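Local structure of chorismate synthase (Aquifex aeolicus, 1Q1L) at residues P34-Q48 with E60-K74. The protein probably catalyses the last step of chorismate biosynthesis, the anti-1,4-elimination of phosphate from 5-enolpyruvylshikimate-3-phosphate, with reduced FMN as cofactor. Sequence-based numbering, arbitrary orientation.
Sequences PLSEEEINHELRRRQ and EKDTAEILSGVRFGK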
ATOM      1  N   PRO A  34     -23.824  -2.526 -14.333  1.00 31.92           N
ATOM      2  CA  PRO A  34     -24.810  -3.599 -14.150  1.00 32.18           C
ATOM      3  C   PRO A  34     -24.079  -4.846 -13.652  1.00 32.54           C
ATOM      4  O   PRO A  34     -23.083  -5.252 -14.246  1.00 32.65           O
ATOM      5  CB  PRO A  34     -25.371  -3.797 -15.554  1.00 31.78           C
ATOM      6  CG  PRO A  34     -25.212  -2.432 -16.183  1.00 33.64           C
ATOM      7  CD  PRO A  34     -23.844  -2.010 -15.711  1.00 32.23           C
ATOM      8  N   LEU A  35     -24.562  -5.448 -12.568  1.00 33.06           N
ATOM      9  CA  LEU A  35     -23.927  -6.645 -12.017  1.00 33.33           C
ATOM     10  C   LEU A  35     -24.963  -7.578 -11.396  1.00 35.41           C
ATOM     11  O   LEU A  35     -25.824  -7.138 -10.638  1.00 35.57           O
ATOM     12  CB  LEU A  35     -22.891  -6.256 -10.953  1.00 33.58           C
ATOM     13  CG  LEU A  35     -22.080  -7.383 -10.293  1.00 34.15           C
ATOM     14  CD1 LEU A  35     -21.183  -8.061 -11.328  1.00 35.68           C
ATOM     15  CD2 LEU A  35     -21.225  -6.814  -9.171  1.00 34.74           C
ATOM     16  N   SER A  36     -24.866  -8.866 -11.710  1.00 35.05           N
ATOM     17  CA  SER A  36     -25.801  -9.849 -11.177  1.00 37.49           C
ATOM     18  C   SER A  36     -25.059 -11.040 -10.588  1.00 37.81           C
ATOM     19  O   SER A  36     -23.883 -11.258 -10.879  1.00 38.61           O
ATOM     20  CB  SER A  36     -26.729 -10.344 -12.286  1.00 38.17           C
ATOM     21  OG  SER A  36     -25.989 -11.063 -13.260  1.00 38.56           O
ATOM     22  N   GLU A  37     -25.749 -11.810  -9.755  1.00 37.02           N
ATOM     23  CA  GLU A  37     -25.142 -12.993  -9.164  1.00 37.59           C
ATOM     24  C   GLU A  37     -24.928 -14.046 -10.256  1.00 37.00           C
ATOM     25  O   GLU A  37     -23.956 -14.796 -10.221  1.00 36.74           O
ATOM     26  CB  GLU A  37     -26.036 -13.560  -8.052  1.00 38.79           C
ATOM     27  CG  GLU A  37     -26.366 -12.554  -6.949  1.00 42.60           C
ATOM     28  CD  GLU A  37     -27.070 -13.178  -5.754  1.00 44.22           C
ATOM     29  OE1 GLU A  37     -28.107 -13.847  -5.954  1.00 47.58           O
ATOM     30  OE2 GLU A  37     -26.591 -12.993  -4.613  1.00 43.77           O
ATOM     31  N   GLU A  38     -25.833 -14.099 -11.229  1.00 37.41           N
ATOM     32  CA  GLU A  38     -25.718 -15.079 -12.312  1.00 39.69           C
ATOM     33  C   GLU A  38     -24.398 -14.940 -13.066  1.00 38.47           C
ATOM     34  O   GLU A  38     -23.773 -15.939 -13.415  1.00 37.66           O
ATOM     35  CB  GLU A  38     -26.894 -14.950 -13.284  1.00 42.37           C
ATOM     36  CG  GLU A  38     -26.733 -15.740 -14.589  1.00 48.89           C
ATOM     37  CD  GLU A  38     -26.203 -17.156 -14.380  1.00 52.37           C
ATOM     38  OE1 GLU A  38     -26.687 -17.856 -13.462  1.00 55.42           O
ATOM     39  OE2 GLU A  38     -25.306 -17.574 -15.142  1.00 54.06           O
ATOM     40  N   GLU A  39     -23.982 -13.703 -13.323  1.00 37.47           N
ATOM     41  CA  GLU A  39     -22.721 -13.460 -14.017  1.00 37.97           C
ATOM     42  C   GLU A  39     -21.575 -14.027 -13.185  1.00 37.73           C
ATOM     43  O   GLU A  39     -20.629 -14.612 -13.716  1.00 38.50           O
ATOM     44  CB  GLU A  39     -22.511 -11.962 -14.224  1.00 40.09           C
ATOM     45  CG  GLU A  39     -23.404 -11.355 -15.287  1.00 40.38           C
ATOM     46  CD  GLU A  39     -23.411  -9.840 -15.251  1.00 41.22           C
ATOM     47  OE1 GLU A  39     -23.425  -9.224 -16.339  1.00 41.46           O
ATOM     48  OE2 GLU A  39     -23.416  -9.267 -14.138  1.00 43.24           O
ATOM     49  N   ILE A  40     -21.667 -13.856 -11.872  1.00 36.26           N
ATOM     50  CA  ILE A  40     -20.635 -14.355 -10.981  1.00 34.82           C
ATOM     51  C   ILE A  40     -20.713 -15.873 -10.922  1.00 35.88           C
ATOM     52  O   ILE A  40     -19.697 -16.561 -11.050  1.00 35.15           O
ATOM     53  CB  ILE A  40     -20.792 -13.769  -9.564  1.00 33.73           C
ATOM     54  CG1 ILE A  40     -20.629 -12.244  -9.626  1.00 33.26           C
ATOM     55  CG2 ILE A  40     -19.769 -14.395  -8.623  1.00 31.26           C
ATOM     56  CD1 ILE A  40     -20.733 -11.543  -8.276  1.00 33.15           C
ATOM     57  N   ASN A  41     -21.923 -16.394 -10.743  1.00 35.89           N
ATOM     58  CA  ASN A  41     -22.119 -17.834 -10.677  1.00 36.07           C
ATOM     59  C   ASN A  41     -21.633 -18.524 -11.949  1.00 35.15           C
ATOM     60  O   ASN A  41     -21.072 -19.618 -11.896  1.00 35.31           O
ATOM     61  CB  ASN A  41     -23.596 -18.160 -10.438  1.00 39.25           C
ATOM     62  CG  ASN A  41     -24.106 -17.619  -9.113  1.00 39.24           C
ATOM     63  OD1 ASN A  41     -23.351 -17.497  -8.148  1.00 39.60           O
ATOM     64  ND2 ASN A  41     -25.396 -17.310  -9.055  1.00 40.20           N
ATOM     65  N   HIS A  42     -21.838 -17.890 -13.095  1.00 35.93           N
ATOM     66  CA  HIS A  42     -21.392 -18.495 -14.343  1.00 38.46           C
ATOM     67  C   HIS A  42     -19.897 -18.812 -14.292  1.00 37.73           C
ATOM     68  O   HIS A  42     -19.470 -19.880 -14.726  1.00 36.22           O
ATOM     69  CB  HIS A  42     -21.660 -17.579 -15.531  1.00 39.23           C
ATOM     70  CG  HIS A  42     -21.319 -18.206 -16.847  1.00 44.03           C
ATOM     71  ND1 HIS A  42     -20.864 -17.482 -17.926  1.00 45.43           N
ATOM     72  CD2 HIS A  42     -21.360 -19.499 -17.253  1.00 45.43           C
ATOM     73  CE1 HIS A  42     -20.637 -18.300 -18.939  1.00 45.17           C
ATOM     74  NE2 HIS A  42     -20.929 -19.527 -18.556  1.00 45.50           N
ATOM     75  N   GLU A  43     -19.101 -17.883 -13.765  1.00 36.65           N
ATOM     76  CA  GLU A  43     -17.661 -18.107 -13.675  1.00 35.29           C
ATOM     77  C   GLU A  43     -17.348 -19.188 -12.640  1.00 34.51           C
ATOM     78  O   GLU A  43     -16.457 -20.012 -12.842  1.00 32.98           O
ATOM     79  CB  GLU A  43     -16.926 -16.811 -13.315  1.00 35.15           C
ATOM     80  CG  GLU A  43     -16.969 -15.740 -14.391  1.00 36.23           C
ATOM     81  CD  GLU A  43     -16.384 -16.203 -15.717  1.00 38.79           C
ATOM     82  OE1 GLU A  43     -15.373 -16.936 -15.704  1.00 40.95           O
ATOM     83  OE2 GLU A  43     -16.925 -15.821 -16.777  1.00 40.87           O
ATOM     84  N   LEU A  44     -18.078 -19.185 -11.530  1.00 34.63           N
ATOM     85  CA  LEU A  44     -17.855 -20.191 -10.501  1.00 35.47           C
ATOM     86  C   LEU A  44     -18.129 -21.584 -11.067  1.00 36.25           C
ATOM     87  O   LEU A  44     -17.455 -22.550 -10.712  1.00 36.56           O
ATOM     88  CB  LEU A  44     -18.754 -19.926  -9.287  1.00 35.48           C
ATOM     89  CG  LEU A  44     -18.414 -18.643  -8.517  1.00 37.09           C
ATOM     90  CD1 LEU A  44     -19.385 -18.457  -7.354  1.00 37.30           C
ATOM     91  CD2 LEU A  44     -16.973 -18.719  -8.015  1.00 34.79           C
ATOM     92  N   ARG A  45     -19.110 -21.677 -11.961  1.00 36.11           N
ATOM     93  CA  ARG A  45     -19.459 -22.956 -12.574  1.00 38.07           C
ATOM     94  C   ARG A  45     -18.365 -23.464 -13.518  1.00 36.81           C
ATOM     95  O   ARG A  45     -18.103 -24.663 -13.583  1.00 38.27           O
ATOM     96  CB  ARG A  45     -20.792 -22.845 -13.325  1.00 38.10           C
ATOM     97  CG  ARG A  45     -22.005 -22.744 -12.408  1.00 40.74           C
ATOM     98  CD  ARG A  45     -23.296 -23.101 -13.141  1.00 41.65           C
ATOM     99  NE  ARG A  45     -23.602 -22.175 -14.226  1.00 42.94           N
ATOM    100  CZ  ARG A  45     -24.156 -20.975 -14.063  1.00 43.06           C
ATOM    101  NH1 ARG A  45     -24.480 -20.546 -12.850  1.00 41.92           N
ATOM    102  NH2 ARG A  45     -24.379 -20.203 -15.116  1.00 44.39           N
ATOM    103  N   ARG A  46     -17.726 -22.553 -14.247  1.00 35.93           N
ATOM    104  CA  ARG A  46     -16.662 -22.938 -15.161  1.00 35.82           C
ATOM    105  C   ARG A  46     -15.473 -23.501 -14.389  1.00 38.14           C
ATOM    106  O   ARG A  46     -14.851 -24.470 -14.823  1.00 37.88           O
ATOM    107  CB  ARG A  46     -16.214 -21.741 -16.002  1.00 36.24           C
ATOM    108  CG  ARG A  46     -17.282 -21.200 -16.945  1.00 34.75           C
ATOM    109  CD  ARG A  46     -16.770 -19.987 -17.709  1.00 34.33           C
ATOM    110  NE  ARG A  46     -15.623 -20.318 -18.555  1.00 33.93           N
ATOM    111  CZ  ARG A  46     -14.496 -19.612 -18.598  1.00 32.82           C
ATOM    112  NH1 ARG A  46     -14.358 -18.531 -17.838  1.00 27.79           N
ATOM    113  NH2 ARG A  46     -13.509 -19.981 -19.406  1.00 29.64           N
ATOM    114  N   ARG A  47     -15.160 -22.904 -13.240  1.00 38.58           N
ATOM    115  CA  ARG A  47     -14.041 -23.385 -12.432  1.00 40.23           C
ATOM    116  C   ARG A  47     -14.342 -24.779 -11.878  1.00 41.92           C
ATOM    117  O   ARG A  47     -13.473 -25.654 -11.868  1.00 40.00           O
ATOM    118  CB  ARG A  47     -13.754 -22.439 -11.261  1.00 40.51           C
ATOM    119  CG  ARG A  47     -12.455 -22.769 -10.521  1.00 43.43           C
ATOM    120  CD  ARG A  47     -12.350 -22.039  -9.187  1.00 45.70           C
ATOM    121  NE  ARG A  47     -13.258 -22.613  -8.204  1.00 48.58           N
ATOM    122  CZ  ARG A  47     -12.913 -23.520  -7.295  1.00 49.09           C
ATOM    123  NH1 ARG A  47     -11.666 -23.960  -7.219  1.00 48.26           N
ATOM    124  NH2 ARG A  47     -13.830 -24.006  -6.473  1.00 50.92           N
ATOM    125  N   GLN A  48     -15.570 -24.980 -11.409  1.00 44.27           N
ATOM    126  CA  GLN A  48     -15.962 -26.276 -10.859  1.00 49.16           C
ATOM    127  C   GLN A  48     -15.797 -27.407 -11.865  1.00 51.53           C
ATOM    128  O   GLN A  48     -15.275 -28.466 -11.528  1.00 52.99           O
ATOM    129  CB  GLN A  48     -17.413 -26.246 -10.379  1.00 49.21           C
ATOM    130  CG  GLN A  48     -17.634 -25.458  -9.109  1.00 52.30           C
ATOM    131  CD  GLN A  48     -19.039 -25.628  -8.563  1.00 53.12           C
ATOM    132  OE1 GLN A  48     -20.022 -25.269  -9.216  1.00 53.72           O
ATOM    133  NE2 GLN A  48     -19.142 -26.182  -7.363  1.00 54.11           N
ATOM    134  N   GLU A  60     -24.669 -28.860  -5.482  1.00 78.62           N
ATOM    135  CA  GLU A  60     -23.248 -29.096  -5.704  1.00 76.70           C
ATOM    136  C   GLU A  60     -22.603 -27.893  -6.384  1.00 74.60           C
ATOM    137  O   GLU A  60     -21.422 -27.614  -6.182  1.00 74.81           O
ATOM    138  CB  GLU A  60     -23.052 -30.341  -6.573  1.00 77.74           C
ATOM    139  CG  GLU A  60     -21.596 -30.711  -6.812  1.00 79.30           C
ATOM    140  CD  GLU A  60     -21.440 -31.888  -7.755  1.00 81.05           C
ATOM    141  OE1 GLU A  60     -21.841 -31.763  -8.933  1.00 81.69           O
ATOM    142  OE2 GLU A  60     -20.919 -32.938  -7.320  1.00 81.15           O
ATOM    143  N   LYS A  61     -23.388 -27.177  -7.182  1.00 71.64           N
ATOM    144  CA  LYS A  61     -22.889 -26.014  -7.902  1.00 69.33           C
ATOM    145  C   LYS A  61     -22.570 -24.826  -6.994  1.00 66.58           C
ATOM    146  O   LYS A  61     -23.376 -24.444  -6.143  1.00 66.34           O
ATOM    147  CB  LYS A  61     -23.900 -25.585  -8.969  1.00 70.05           C
ATOM    148  CG  LYS A  61     -24.198 -26.668  -9.992  1.00 71.37           C
ATOM    149  CD  LYS A  61     -24.969 -26.129 -11.188  1.00 71.71           C
ATOM    150  CE  LYS A  61     -25.277 -27.244 -12.181  1.00 72.57           C
ATOM    151  NZ  LYS A  61     -24.052 -28.008 -12.565  1.00 70.76           N
ATOM    152  N   ASP A  62     -21.386 -24.254  -7.180  1.00 63.14           N
ATOM    153  CA  ASP A  62     -20.964 -23.098  -6.399  1.00 58.87           C
ATOM    154  C   ASP A  62     -21.794 -21.889  -6.781  1.00 55.23           C
ATOM    155  O   ASP A  62     -22.037 -21.636  -7.963  1.00 54.02           O
ATOM    156  CB  ASP A  62     -19.488 -22.774  -6.640  1.00 60.37           C
ATOM    157  CG  ASP A  62     -18.564 -23.543  -5.723  1.00 62.02           C
ATOM    158  OD1 ASP A  62     -18.800 -23.530  -4.495  1.00 64.34           O
ATOM    159  OD2 ASP A  62     -17.594 -24.150  -6.224  1.00 62.29           O
ATOM    160  N   THR A  63     -22.236 -21.149  -5.775  1.00 50.27           N
ATOM    161  CA  THR A  63     -23.024 -19.955  -6.006  1.00 47.73           C
ATOM    162  C   THR A  63     -22.572 -18.868  -5.051  1.00 46.41           C
ATOM    163  O   THR A  63     -22.197 -19.138  -3.906  1.00 44.70           O
ATOM    164  CB  THR A  63     -24.527 -20.216  -5.793  1.00 49.67           C
ATOM    165  OG1 THR A  63     -24.721 -20.898  -4.550  1.00 51.60           O
ATOM    166  CG2 THR A  63     -25.091 -21.052  -6.928  1.00 50.16           C
ATOM    167  N   ALA A  64     -22.600 -17.633  -5.530  1.00 43.23           N
ATOM    168  CA  ALA A  64     -22.197 -16.510  -4.711  1.00 41.63           C
ATOM    169  C   ALA A  64     -23.409 -15.654  -4.395  1.00 40.65           C
ATOM    170  O   ALA A  64     -24.291 -15.473  -5.233  1.00 39.40           O
ATOM    171  CB  ALA A  64     -21.154 -15.681  -5.437  1.00 40.30           C
ATOM    172  N   GLU A  65     -23.463 -15.152  -3.171  1.00 39.81           N
ATOM    173  CA  GLU A  65     -24.548 -14.279  -2.774  1.00 40.07           C
ATOM    174  C   GLU A  65     -23.936 -12.903  -2.607  1.00 38.01           C
ATOM    175  O   GLU A  65     -22.907 -12.759  -1.955  1.00 38.40           O
ATOM    176  CB  GLU A  65     -25.176 -14.735  -1.448  1.00 41.53           C
ATOM    177  CG  GLU A  65     -25.989 -13.633  -0.766  1.00 45.16           C
ATOM    178  CD  GLU A  65     -26.862 -14.126   0.377  1.00 47.04           C
ATOM    179  OE1 GLU A  65     -26.398 -14.953   1.191  1.00 48.19           O
ATOM    180  OE2 GLU A  65     -28.016 -13.665   0.467  1.00 48.85           O
ATOM    181  N   ILE A  66     -24.546 -11.896  -3.218  1.00 37.45           N
ATOM    182  CA  ILE A  66     -24.036 -10.540  -3.086  1.00 36.89           C
ATOM    183  C   ILE A  66     -24.592  -9.982  -1.784  1.00 36.47           C
ATOM    184  O   ILE A  66     -25.806  -9.933  -1.592  1.00 35.40           O
ATOM    185  CB  ILE A  66     -24.476  -9.657  -4.265  1.00 37.39           C
ATOM    186  CG1 ILE A  66     -23.850 -10.180  -5.564  1.00 38.51           C
ATOM    187  CG2 ILE A  66     -24.072  -8.207  -4.009  1.00 37.42           C
ATOM    188  CD1 ILE A  66     -24.186  -9.353  -6.803  1.00 36.67           C
ATOM    189  N   LEU A  67     -23.700  -9.568  -0.891  1.00 36.19           N
ATOM    190  CA  LEU A  67     -24.097  -9.036   0.409  1.00 36.59           C
ATOM    191  C   LEU A  67     -24.172  -7.511   0.475  1.00 37.02           C
ATOM    192  O   LEU A  67     -24.720  -6.954   1.427  1.00 37.60           O
ATOM    193  CB  LEU A  67     -23.127  -9.528   1.483  1.00 36.15           C
ATOM    194  CG  LEU A  67     -22.933 -11.039   1.621  1.00 39.13           C
ATOM    195  CD1 LEU A  67     -21.822 -11.305   2.627  1.00 38.42           C
ATOM    196  CD2 LEU A  67     -24.233 -11.702   2.059  1.00 40.49           C
ATOM    197  N   SER A  68     -23.610  -6.836  -0.520  1.00 34.34           N
ATOM    198  CA  SER A  68     -23.622  -5.383  -0.529  1.00 34.86           C
ATOM    199  C   SER A  68     -23.011  -4.843  -1.804  1.00 33.17           C
ATOM    200  O   SER A  68     -22.460  -5.598  -2.603  1.00 33.62           O
ATOM    201  CB  SER A  68     -22.818  -4.837   0.650  1.00 37.90           C
ATOM    202  OG  SER A  68     -21.425  -5.016   0.436  1.00 39.31           O
ATOM    203  N   GLY A  69     -23.115  -3.528  -1.979  1.00 32.47           N
ATOM    204  CA  GLY A  69     -22.543  -2.868  -3.138  1.00 31.05           C
ATOM    205  C   GLY A  69     -23.384  -2.851  -4.394  1.00 30.85           C
ATOM    206  O   GLY A  69     -23.000  -2.235  -5.385  1.00 29.73           O
ATOM    207  N   VAL A  70     -24.536  -3.512  -4.364  1.00 30.99           N
ATOM    208  CA  VAL A  70     -25.393  -3.569  -5.540  1.00 30.50           C
ATOM    209  C   VAL A  70     -26.868  -3.352  -5.210  1.00 31.53           C
ATOM    210  O   VAL A  70     -27.405  -3.954  -4.285  1.00 30.91           O
ATOM    211  CB  VAL A  70     -25.256  -4.928  -6.249  1.00 31.34           C
ATOM    212  CG1 VAL A  70     -26.123  -4.951  -7.507  1.00 28.33           C
ATOM    213  CG2 VAL A  70     -23.789  -5.198  -6.587  1.00 31.22           C
ATOM    214  N   ARG A  71     -27.521  -2.504  -5.987  1.00 32.10           N
ATOM    215  CA  ARG A  71     -28.931  -2.223  -5.775  1.00 35.62           C
ATOM    216  C   ARG A  71     -29.614  -2.061  -7.126  1.00 35.86           C
ATOM    217  O   ARG A  71     -29.118  -1.350  -8.006  1.00 35.93           O
ATOM    218  CB  ARG A  71     -29.091  -0.942  -4.955  1.00 36.73           C
ATOM    219  CG  ARG A  71     -30.499  -0.704  -4.437  1.00 41.11           C
ATOM    220  CD  ARG A  71     -30.685   0.754  -4.017  1.00 45.03           C
ATOM    221  NE  ARG A  71     -32.015   1.009  -3.466  1.00 47.25           N
ATOM    222  CZ  ARG A  71     -32.585   2.211  -3.403  1.00 48.50           C
ATOM    223  NH1 ARG A  71     -31.946   3.280  -3.860  1.00 45.70           N
ATOM    224  NH2 ARG A  71     -33.798   2.343  -2.882  1.00 48.03           N
ATOM    225  N   PHE A  72     -30.754  -2.722  -7.289  1.00 36.48           N
ATOM    226  CA  PHE A  72     -31.506  -2.659  -8.535  1.00 36.55           C
ATOM    227  C   PHE A  72     -30.643  -3.041  -9.734  1.00 35.54           C
ATOM    228  O   PHE A  72     -30.713  -2.410 -10.788  1.00 35.02           O
ATOM    229  CB  PHE A  72     -32.094  -1.259  -8.740  1.00 39.30           C
ATOM    230  CG  PHE A  72     -33.022  -0.823  -7.638  1.00 43.39           C
ATOM    231  CD1 PHE A  72     -33.967  -1.701  -7.117  1.00 44.20           C
ATOM    232  CD2 PHE A  72     -32.949   0.465  -7.121  1.00 44.33           C
ATOM    233  CE1 PHE A  72     -34.825  -1.303  -6.093  1.00 46.66           C
ATOM    234  CE2 PHE A  72     -33.803   0.874  -6.098  1.00 46.56           C
ATOM    235  CZ  PHE A  72     -34.742  -0.012  -5.583  1.00 45.76           C
ATOM    236  N   GLY A  73     -29.821  -4.070  -9.555  1.00 35.79           N
ATOM    237  CA  GLY A  73     -28.973  -4.549 -10.630  1.00 36.65           C
ATOM    238  C   GLY A  73     -27.719  -3.755 -10.953  1.00 37.76           C
ATOM    239  O   GLY A  73     -26.961  -4.144 -11.840  1.00 37.76           O
ATOM    240  N   LYS A  74     -27.484  -2.656 -10.243  1.00 36.66           N
ATOM    241  CA  LYS A  74     -26.308  -1.834 -10.513  1.00 36.86           C
ATOM    242  C   LYS A  74     -25.436  -1.609  -9.281  1.00 36.03           C
ATOM    243  O   LYS A  74     -25.931  -1.608  -8.150  1.00 35.65           O
ATOM    244  CB  LYS A  74     -26.736  -0.475 -11.071  1.00 39.81           C
ATOM    245  CG  LYS A  74     -27.425  -0.530 -12.421  1.00 42.57           C
ATOM    246  CD  LYS A  74     -27.746   0.874 -12.910  1.00 45.27           C
ATOM    247  CE  LYS A  74     -28.409   0.857 -14.280  1.00 47.63           C
ATOM    248  NZ  LYS A  74     -29.724   0.145 -14.264  1.00 50.25           N
TER
HETATM  249  O   HOH W   1     -16.055 -22.784  -8.171  1.00 45.78           O
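E37, N41 and Q48 reach from helix 37-48 to bind the backbone of strand 64-68 and its lead-in. This is the outermost strand, within this chain, of the four-stranded antiparallel sheet. The N-to-C directions of the axes of helix 37-48 and strand 64-68 are 144° apart, so they run roughly antiparallel. E37 OE2 accepts from I66 N through its anti lone pair (2.7 Å). N41 OD1 takes A64 N almost straight (2.7 Å, 170°). CG of N41 is anti to the carbonyl carbon (chi1 -62°), which turns the amide to the strand. Q48 holds two backbone sites. Its OE1 accepts from D62 N, which lies above the amide carbonyl plane (2.7 Å), and its NE2 donates a hydrogen bond to E60 O (2.9 Å). With an alanine in place of Q48, D62 N and E60 O would probably lose these partners, and the chain at E60 would be less firmly held. Between the polar side chains, I40 CG2 lies 3.7 Å from A64 CB, and L44 CD1 packs on the same methyl. Just before the helix, L35 N donates a hydrogen bond to G73 O of the R71-K74 turn. D62 OD2 pairs with R140 and, through one water, with R47 NE; its direct salt bridge to R47 NH2 is long. R47 is predicted to be part of an NADP(+) binding site. Helix side chains thus take up backbone groups on alternate residues D62, A64 and I66, while L67 and E65 bond strand 80-85.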